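Local coordinates for purine nucleoside phosphorylase (Schistosoma mansoni, PDB 6AXA), which catalyses the reversible phosphorolysis of purine nucleosides such as inosine and guanosine, releasing the free base and, as in related enzymes, ribose 1-phosphate, at residues A[113-118]-A[221-226]; A[117-122]-A[239-244]; A[137-142]-A[194-199]. All coordinates share one frame; numbering follows the deposited sequence.

Interaction 1. Residues A[113-118]-A[221-226]; sequences LLITNL and MSTVPE. With D4Y ((3S)-5-fluoro-3-hydroxy-1,3-dihydro-2H-indol-2-one), chain J; DMS (dimethyl sulfoxide), chain E.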
# COMPACT_ATOMS: atom_id res chain seq x y z
N LEU A 113 -12.89 -5.92 -23.91
CA LEU A 113 -12.08 -6.89 -23.17
C LEU A 113 -12.98 -7.63 -22.19
O LEU A 113 -13.69 -6.97 -21.40
CB LEU A 113 -10.93 -6.17 -22.44
CG LEU A 113 -10.05 -7.01 -21.52
CD1 LEU A 113 -9.31 -8.12 -22.29
CD2 LEU A 113 -9.01 -6.07 -20.81
N LEU A 114 -13.03 -8.98 -22.30
CA LEU A 114 -13.81 -9.86 -21.43
C LEU A 114 -12.87 -10.57 -20.47
O LEU A 114 -11.87 -11.15 -20.92
CB LEU A 114 -14.62 -10.89 -22.25
CG LEU A 114 -15.46 -10.34 -23.40
CD1 LEU A 114 -16.16 -11.49 -24.19
CD2 LEU A 114 -16.54 -9.37 -22.92
N ILE A 115 -13.17 -10.51 -19.16
CA ILE A 115 -12.30 -11.05 -18.11
C ILE A 115 -13.07 -11.96 -17.15
O ILE A 115 -14.20 -11.64 -16.75
CB ILE A 115 -11.66 -9.88 -17.33
CG1 ILE A 115 -10.93 -8.89 -18.24
CG2 ILE A 115 -10.67 -10.43 -16.30
CD1 ILE A 115 -10.48 -7.60 -17.48
N THR A 116 -12.50 -13.13 -16.79
CA THR A 116 -13.01 -13.92 -15.67
C THR A 116 -11.92 -14.09 -14.61
O THR A 116 -10.71 -14.00 -14.90
CB THR A 116 -13.54 -15.30 -16.08
OG1 THR A 116 -12.50 -16.09 -16.70
CG2 THR A 116 -14.72 -15.14 -17.05
N ASN A 117 -12.36 -14.35 -13.37
CA ASN A 117 -11.44 -14.64 -12.26
C ASN A 117 -12.13 -15.52 -11.22
O ASN A 117 -13.36 -15.70 -11.25
CB ASN A 117 -10.91 -13.34 -11.60
CG ASN A 117 -11.99 -12.49 -10.96
OD1 ASN A 117 -12.69 -12.92 -10.04
ND2 ASN A 117 -12.12 -11.24 -11.42
N LEU A 118 -11.33 -16.09 -10.32
CA LEU A 118 -11.80 -16.75 -9.10
C LEU A 118 -11.66 -15.81 -7.91
O LEU A 118 -10.65 -15.09 -7.79
CB LEU A 118 -11.02 -18.04 -8.87
CG LEU A 118 -11.43 -19.23 -9.76
CD1 LEU A 118 -10.25 -20.11 -9.99
CD2 LEU A 118 -12.49 -19.98 -9.04
N MET A 221 -7.13 -11.27 -6.35
CA MET A 221 -5.75 -10.83 -6.56
C MET A 221 -5.42 -10.45 -8.00
O MET A 221 -4.23 -10.42 -8.36
CB MET A 221 -4.77 -11.92 -6.09
CG MET A 221 -4.95 -12.39 -4.68
SD MET A 221 -3.93 -13.90 -4.37
CE MET A 221 -4.71 -14.51 -2.86
N SER A 222 -6.41 -10.18 -8.85
CA SER A 222 -6.15 -9.87 -10.26
C SER A 222 -7.13 -8.80 -10.72
O SER A 222 -7.76 -8.10 -9.91
CB SER A 222 -6.27 -11.14 -11.11
OG SER A 222 -7.64 -11.51 -11.19
N THR A 223 -7.23 -8.65 -12.07
CA THR A 223 -8.32 -7.98 -12.78
C THR A 223 -8.27 -6.44 -12.72
O THR A 223 -8.25 -5.79 -13.77
CB THR A 223 -9.66 -8.52 -12.27
OG1 THR A 223 -9.72 -9.93 -12.59
CG2 THR A 223 -10.83 -7.84 -12.96
N VAL A 224 -8.22 -5.84 -11.53
CA VAL A 224 -8.17 -4.37 -11.43
C VAL A 224 -6.99 -3.76 -12.20
O VAL A 224 -7.19 -2.71 -12.86
CB VAL A 224 -8.22 -3.94 -9.95
CG1 VAL A 224 -7.92 -2.47 -9.73
CG2 VAL A 224 -9.59 -4.28 -9.37
N PRO A 225 -5.76 -4.31 -12.18
CA PRO A 225 -4.70 -3.68 -13.02
C PRO A 225 -5.04 -3.64 -14.50
O PRO A 225 -4.88 -2.56 -15.15
CB PRO A 225 -3.45 -4.52 -12.71
CG PRO A 225 -3.73 -5.05 -11.27
CD PRO A 225 -5.22 -5.37 -11.30
N GLU A 226 -5.55 -4.75 -15.07
CA GLU A 226 -5.90 -4.78 -16.49
C GLU A 226 -7.06 -3.85 -16.80
O GLU A 226 -7.11 -3.24 -17.88
CB GLU A 226 -6.27 -6.20 -16.95
CG GLU A 226 -5.30 -7.29 -16.69
CD GLU A 226 -5.49 -7.95 -15.32
OE1 GLU A 226 -5.08 -7.33 -14.38
OE2 GLU A 226 -6.07 -9.08 -15.19
C7 D4Y J . -9.39 -15.57 -3.87
C4 D4Y J . -10.93 -17.58 -2.81
C5 D4Y J . -10.65 -17.56 -4.16
C6 D4Y J . -9.90 -16.55 -4.71
C3 D4Y J . -10.46 -16.58 -1.97
C2 D4Y J . -9.69 -15.58 -2.53
C1 D4Y J . -8.42 -13.75 -2.78
F D4Y J . -11.13 -18.53 -4.96
C D4Y J . -8.72 -14.28 -4.19
O D4Y J . -7.66 -14.32 -5.12
N D4Y J . -9.14 -14.50 -1.93
O1 D4Y J . -7.78 -12.72 -2.50
S DMS E . -7.46 -15.48 -11.31
O DMS E . -8.68 -16.33 -11.27
C1 DMS E . -7.53 -14.11 -10.16
C2 DMS E . -6.19 -16.48 -10.56
O HOH W 1 -9.44 -12.83 -8.60
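Asn117 and Thr223 carry the polar part of this contact: the amide nitrogen ND2 of Asn117 donates to OG1 of Thr223 at 3.0 Å, with an N-H...O angle of 143° and the hydroxyl tilted 25° out of the amide plane. The two side chains cross at about a right angle. Asn117 places its CG between its own backbone N and carbonyl carbon (chi1 63°), which turns ND2 toward the Thr223 hydroxyl, while OD1 is taken by Ser241. At the helix start a weak bond of 3.4 Å runs from Thr223 N to Glu226 OE2, and that carboxylate also forms a salt bridge with Arg86.

Van der Waals contacts follow along the strand: the methyl CG2 of Ile115 lies 3.9 Å from the hydroxyl OG1 of Thr223, the two side chains sliding past each other in opposite directions, and Ile115 CD1 reaches Glu226 CB at 4.5 Å.

Bound molecules gather at Leu118. Leu118 N donates to the dimethyl sulfoxide oxygen at 2.8 Å, and Leu118 O accepts from a water at 2.7 Å. The bound fluoro-hydroxyindolone lies beside Met221, whose CG is 3.4 Å from its hydroxyl O.

Strand 112-121 is thus covered here by the start of helix 224-232, with Tyr194 of strand 189-196 touching Asn117 and Val224, and helix 259-283 packing against Leu114, Thr116 and Leu118.

Interaction 2. Residues A[117-122]-A[239-244]; sequences NLAGGI and AVSLIA. With D4Y ((3S)-5-fluoro-3-hydroxy-1,3-dihydro-2H-indol-2-one), chain J; DMS (dimethyl sulfoxide), chain E.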
# COMPACT_ATOMS: atom_id res chain seq x y z
N ASN A 117 -12.36 -14.35 -13.37
CA ASN A 117 -11.44 -14.64 -12.26
C ASN A 117 -12.13 -15.52 -11.22
O ASN A 117 -13.36 -15.70 -11.25
CB ASN A 117 -10.91 -13.34 -11.60
CG ASN A 117 -11.99 -12.49 -10.96
OD1 ASN A 117 -12.69 -12.92 -10.04
ND2 ASN A 117 -12.12 -11.24 -11.42
N LEU A 118 -11.33 -16.09 -10.32
CA LEU A 118 -11.80 -16.75 -9.10
C LEU A 118 -11.66 -15.81 -7.91
O LEU A 118 -10.65 -15.09 -7.79
CB LEU A 118 -11.02 -18.04 -8.87
CG LEU A 118 -11.43 -19.23 -9.76
CD1 LEU A 118 -10.25 -20.11 -9.99
CD2 LEU A 118 -12.49 -19.98 -9.04
N ALA A 119 -12.68 -15.76 -7.04
CA ALA A 119 -12.70 -14.81 -5.93
C ALA A 119 -13.34 -15.40 -4.68
O ALA A 119 -14.08 -16.38 -4.75
CB ALA A 119 -13.45 -13.53 -6.32
N GLY A 120 -13.05 -14.78 -3.53
CA GLY A 120 -13.74 -15.10 -2.28
C GLY A 120 -14.97 -14.23 -2.07
O GLY A 120 -14.98 -13.04 -2.41
N GLY A 121 -16.02 -14.84 -1.51
CA GLY A 121 -17.24 -14.13 -1.21
C GLY A 121 -17.18 -13.44 0.14
O GLY A 121 -16.79 -14.03 1.14
N ILE A 122 -17.64 -12.17 0.17
CA ILE A 122 -17.76 -11.38 1.39
C ILE A 122 -19.24 -11.12 1.72
O ILE A 122 -19.69 -11.37 2.84
CB ILE A 122 -16.98 -10.05 1.26
CG1 ILE A 122 -15.47 -10.26 0.94
CG2 ILE A 122 -17.19 -9.22 2.49
CD1 ILE A 122 -14.66 -10.94 2.03
N ALA A 239 -16.25 -7.89 -16.61
CA ALA A 239 -15.47 -8.73 -15.70
C ALA A 239 -16.43 -9.53 -14.81
O ALA A 239 -17.36 -8.95 -14.23
CB ALA A 239 -14.50 -7.89 -14.84
N VAL A 240 -16.22 -10.86 -14.73
CA VAL A 240 -17.09 -11.77 -13.97
C VAL A 240 -16.25 -12.61 -13.00
O VAL A 240 -15.26 -13.23 -13.42
CB VAL A 240 -17.90 -12.68 -14.91
CG1 VAL A 240 -18.83 -13.64 -14.11
CG2 VAL A 240 -18.73 -11.83 -15.93
N SER A 241 -16.63 -12.61 -11.71
CA SER A 241 -16.00 -13.46 -10.69
C SER A 241 -16.79 -14.76 -10.48
O SER A 241 -18.03 -14.74 -10.42
CB SER A 241 -15.89 -12.73 -9.34
OG SER A 241 -14.96 -11.66 -9.33
N LEU A 242 -16.08 -15.88 -10.38
CA LEU A 242 -16.63 -17.15 -9.88
C LEU A 242 -16.26 -17.29 -8.41
O LEU A 242 -15.07 -17.21 -8.06
CB LEU A 242 -16.09 -18.34 -10.68
CG LEU A 242 -16.35 -19.75 -10.12
CD1 LEU A 242 -17.85 -20.07 -9.97
CD2 LEU A 242 -15.75 -20.85 -11.03
N ILE A 243 -17.26 -17.45 -7.54
CA ILE A 243 -17.08 -17.44 -6.09
C ILE A 243 -16.72 -18.85 -5.62
O ILE A 243 -17.43 -19.82 -5.89
CB ILE A 243 -18.36 -16.93 -5.39
CG1 ILE A 243 -18.77 -15.53 -5.87
CG2 ILE A 243 -18.24 -16.98 -3.86
CD1 ILE A 243 -17.64 -14.47 -5.75
N ALA A 244 -15.57 -18.99 -4.93
CA ALA A 244 -15.15 -20.31 -4.45
C ALA A 244 -15.66 -20.63 -3.04
O ALA A 244 -15.77 -21.81 -2.71
CB ALA A 244 -13.62 -20.40 -4.48
C7 D4Y J . -9.39 -15.57 -3.87
C4 D4Y J . -10.93 -17.58 -2.81
C5 D4Y J . -10.65 -17.56 -4.16
C6 D4Y J . -9.90 -16.55 -4.71
C3 D4Y J . -10.46 -16.58 -1.97
C2 D4Y J . -9.69 -15.58 -2.53
C1 D4Y J . -8.42 -13.75 -2.78
F D4Y J . -11.13 -18.53 -4.96
C D4Y J . -8.72 -14.28 -4.19
O D4Y J . -7.66 -14.32 -5.12
N D4Y J . -9.14 -14.50 -1.93
O1 D4Y J . -7.78 -12.72 -2.50
S DMS E . -7.46 -15.48 -11.31
O DMS E . -8.68 -16.33 -11.27
C1 DMS E . -7.53 -14.11 -10.16
C2 DMS E . -6.19 -16.48 -10.56
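Ser241 OG donates to OD1 of Asn117 at 2.7 Å, in the carbonyl plane and on a lone pair, with a C=O...O angle of 121°. Ser241 holds OG beside its own backbone N (chi1 -69°), facing the amide of the neighbouring strand. With ND2 engaged by Thr223, the Asn117 amide is held at both ends, which fixes which way round it sits.

Backbone bonds join the strands in parallel register. Asn117 N donates to Val240 O, and Leu242 N returns a nearly straight bond to Asn117 O at 2.9 Å. Further on, Ala119 N gives to Leu242 O and Ala244 N to Ala119 O, each at 3.0 Å.

Packing differs on the two faces of the sheet. On one, Leu118 and Leu242 lie side by side and point the same way, their CD2 atoms 3.9 Å apart. On the other, Ala119 CB meets Ser241 OG at 3.9 Å and Ile243 CD1 at 4.3 Å, while Ile243 CG2 closes against Gly121 N.

The oxindole rests on the strand end: Ala244 CB is 3.2 Å from its fluorine, and the Ala119-Gly120 peptide lies over one face of its fluorinated ring, Ala119 C 3.5 Å from C5. Glu203 and Asn197 hydrogen-bond to it. A ligand lying at the C-terminal ends of neighbouring parallel strands is consistent with the purine-base pocket of the phosphorylase superfamily fold.

Interaction 3. Residues A[137-142]-A[194-199]; sequences HINFPG and YAFNGG. With D4Y ((3S)-5-fluoro-3-hydroxy-1,3-dihydro-2H-indol-2-one), chain J.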
# COMPACT_ATOMS: atom_id res chain seq x y z
N HIS A 137 -15.04 -1.25 -8.10
CA HIS A 137 -13.95 -1.88 -7.34
C HIS A 137 -13.41 -0.98 -6.23
O HIS A 137 -13.62 0.24 -6.22
CB HIS A 137 -12.79 -2.34 -8.25
CG HIS A 137 -12.05 -1.25 -8.98
ND1 HIS A 137 -11.84 -1.29 -10.35
CD2 HIS A 137 -11.37 -0.16 -8.53
CE1 HIS A 137 -11.13 -0.24 -10.71
NE2 HIS A 137 -10.83 0.46 -9.63
N ILE A 138 -12.72 -1.60 -5.29
CA ILE A 138 -11.92 -0.90 -4.28
C ILE A 138 -10.46 -1.35 -4.43
O ILE A 138 -10.11 -2.52 -4.17
CB ILE A 138 -12.45 -1.09 -2.86
CG1 ILE A 138 -13.81 -0.38 -2.70
CG2 ILE A 138 -11.43 -0.53 -1.84
CD1 ILE A 138 -14.51 -0.65 -1.46
N ASN A 139 -9.60 -0.43 -4.87
CA ASN A 139 -8.21 -0.72 -5.27
C ASN A 139 -7.23 -0.41 -4.13
O ASN A 139 -6.65 0.67 -4.08
CB ASN A 139 -7.92 0.13 -6.51
CG ASN A 139 -6.56 -0.10 -7.14
OD1 ASN A 139 -5.77 -0.98 -6.77
ND2 ASN A 139 -6.28 0.76 -8.15
N PHE A 140 -7.03 -1.37 -3.22
CA PHE A 140 -6.14 -1.10 -2.08
C PHE A 140 -4.72 -0.77 -2.52
O PHE A 140 -4.14 0.22 -1.99
CB PHE A 140 -6.22 -2.30 -1.11
CG PHE A 140 -7.56 -2.38 -0.37
CD1 PHE A 140 -7.91 -1.44 0.55
CD2 PHE A 140 -8.46 -3.40 -0.64
CE1 PHE A 140 -9.13 -1.47 1.20
CE2 PHE A 140 -9.72 -3.45 0.01
CZ PHE A 140 -10.04 -2.49 0.95
N PRO A 141 -4.13 -1.46 -3.49
CA PRO A 141 -2.80 -1.02 -3.97
C PRO A 141 -2.80 0.40 -4.52
O PRO A 141 -1.86 1.18 -4.28
CB PRO A 141 -2.44 -2.08 -5.03
CG PRO A 141 -3.18 -3.34 -4.60
CD PRO A 141 -4.52 -2.75 -4.10
N GLY A 142 -3.85 0.79 -5.24
CA GLY A 142 -3.88 2.14 -5.81
C GLY A 142 -3.95 3.24 -4.77
O GLY A 142 -3.27 4.27 -4.90
N TYR A 194 -15.74 -5.42 -6.32
CA TYR A 194 -14.54 -6.26 -6.20
C TYR A 194 -13.44 -5.54 -5.44
O TYR A 194 -13.00 -4.45 -5.86
CB TYR A 194 -14.05 -6.62 -7.59
CG TYR A 194 -12.81 -7.53 -7.72
CD1 TYR A 194 -12.95 -8.90 -8.03
CD2 TYR A 194 -11.54 -7.03 -7.66
CE1 TYR A 194 -11.83 -9.73 -8.21
CE2 TYR A 194 -10.39 -7.85 -7.84
CZ TYR A 194 -10.54 -9.19 -8.13
OH TYR A 194 -9.45 -10.04 -8.33
N ALA A 195 -12.96 -6.15 -4.36
CA ALA A 195 -11.78 -5.65 -3.62
C ALA A 195 -10.52 -6.30 -4.16
O ALA A 195 -10.42 -7.53 -4.19
CB ALA A 195 -11.88 -5.97 -2.13
N PHE A 196 -9.51 -5.49 -4.51
CA PHE A 196 -8.22 -5.98 -5.00
C PHE A 196 -7.31 -6.17 -3.79
O PHE A 196 -6.87 -5.19 -3.18
CB PHE A 196 -7.65 -4.99 -6.02
CG PHE A 196 -6.31 -5.37 -6.64
CD1 PHE A 196 -5.83 -6.67 -6.60
CD2 PHE A 196 -5.49 -4.37 -7.25
CE1 PHE A 196 -4.59 -7.00 -7.19
CE2 PHE A 196 -4.26 -4.70 -7.79
CZ PHE A 196 -3.78 -6.00 -7.76
N ASN A 197 -7.08 -7.44 -3.41
CA ASN A 197 -6.04 -7.86 -2.46
C ASN A 197 -4.77 -8.15 -3.24
O ASN A 197 -4.72 -9.08 -4.04
CB ASN A 197 -6.54 -9.13 -1.74
CG ASN A 197 -5.48 -9.87 -0.94
OD1 ASN A 197 -4.50 -9.31 -0.42
ND2 ASN A 197 -5.72 -11.20 -0.81
N GLY A 198 -3.69 -7.40 -2.98
CA GLY A 198 -2.46 -7.65 -3.73
C GLY A 198 -1.98 -9.10 -3.68
O GLY A 198 -1.39 -9.62 -4.65
N GLY A 199 -2.13 -9.75 -2.55
CA GLY A 199 -1.78 -11.17 -2.42
C GLY A 199 -0.29 -11.42 -2.14
O GLY A 199 0.47 -10.47 -1.91
C7 D4Y J . -9.39 -15.57 -3.87
C4 D4Y J . -10.93 -17.58 -2.81
C5 D4Y J . -10.65 -17.56 -4.16
C6 D4Y J . -9.90 -16.55 -4.71
C3 D4Y J . -10.46 -16.58 -1.97
C2 D4Y J . -9.69 -15.58 -2.53
C1 D4Y J . -8.42 -13.75 -2.78
F D4Y J . -11.13 -18.53 -4.96
C D4Y J . -8.72 -14.28 -4.19
O D4Y J . -7.66 -14.32 -5.12
N D4Y J . -9.14 -14.50 -1.93
O1 D4Y J . -7.78 -12.72 -2.50
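Tyr194 faces His137 across a parallel strand pair, and its carbonyl O accepts from Ile138 N at 2.9 Å, the donor tilted 31° from the carbonyl plane. The same oxygen lies against the flank of His137, 3.2 Å from CB. The polar ends of both side chains lead to other partners: Tyr194 OH meets Ser222 N, and His137 ND1 meets Tyr168.

At Ala195 the chain turns its methyl to the opposite face, where CB touches Phe140 CE2 at 3.9 Å, at the edge of that ring. Ile138 CG2 sits over one face of the same ring, toward its rim.

Phe196 makes the broadest contact. Its N donates almost straight to Ile138 O at 3.0 Å. With CG anti to the backbone N (chi1 -180°), the ring runs beside Asn139, pointing the same way, and the Asn139 amide is turned 30° from the ring plane. Asn139 OD1 sits at the ring edge, 3.4 Å from Phe196 CD2, and also caps helix 140-143 through a weak bond from Gly142 N. Over one ring face comes Pro141, whose CG stands 3.6 Å from Phe196 CE2 in a CH-pi contact.

Asn197 then turns away from this pair of strands, and its ND2 donates to the oxindole O1 at 3.1 Å. Gly198 passes near Pro141 and is backbone-bonded to a second subunit, whose Leu143 packs on Phe140 and Pro141; Glu207 and Ser204 of the third subunit bind Asn139 N and His137 O. Chemically, then, two backbone bonds and a largely apolar, aromatic packing hold the strand that delivers the ligand-binding Asn197, while the buried Phe196 carbonyl O, in plane at the Phe140 ring edge and against aliphatic carbons of Phe140 and Pro141, has no hydrogen-bond partner in the model.

From the N terminus, strand 112-121 comes first and opens both interaction 1 and interaction 2, which share Asn117 and Leu118. The chain then runs into strand 131-139, and interaction 3 closes the first loop when 194-199 returns beside 137-142. Interaction 1 closes next, at 221-226, and interaction 2 last, at 239-244, so interaction 3 nests inside the loops of both others. All three reach one mixed sheet, and they also meet directly: Ile115 O lies 3.0 Å from Val240 N, a probable hydrogen bond, and Phe196 packs against Pro225. Together they tie helix 224-232 to the central strands, and all three reach the bound ligand, interaction 3 through Asn197.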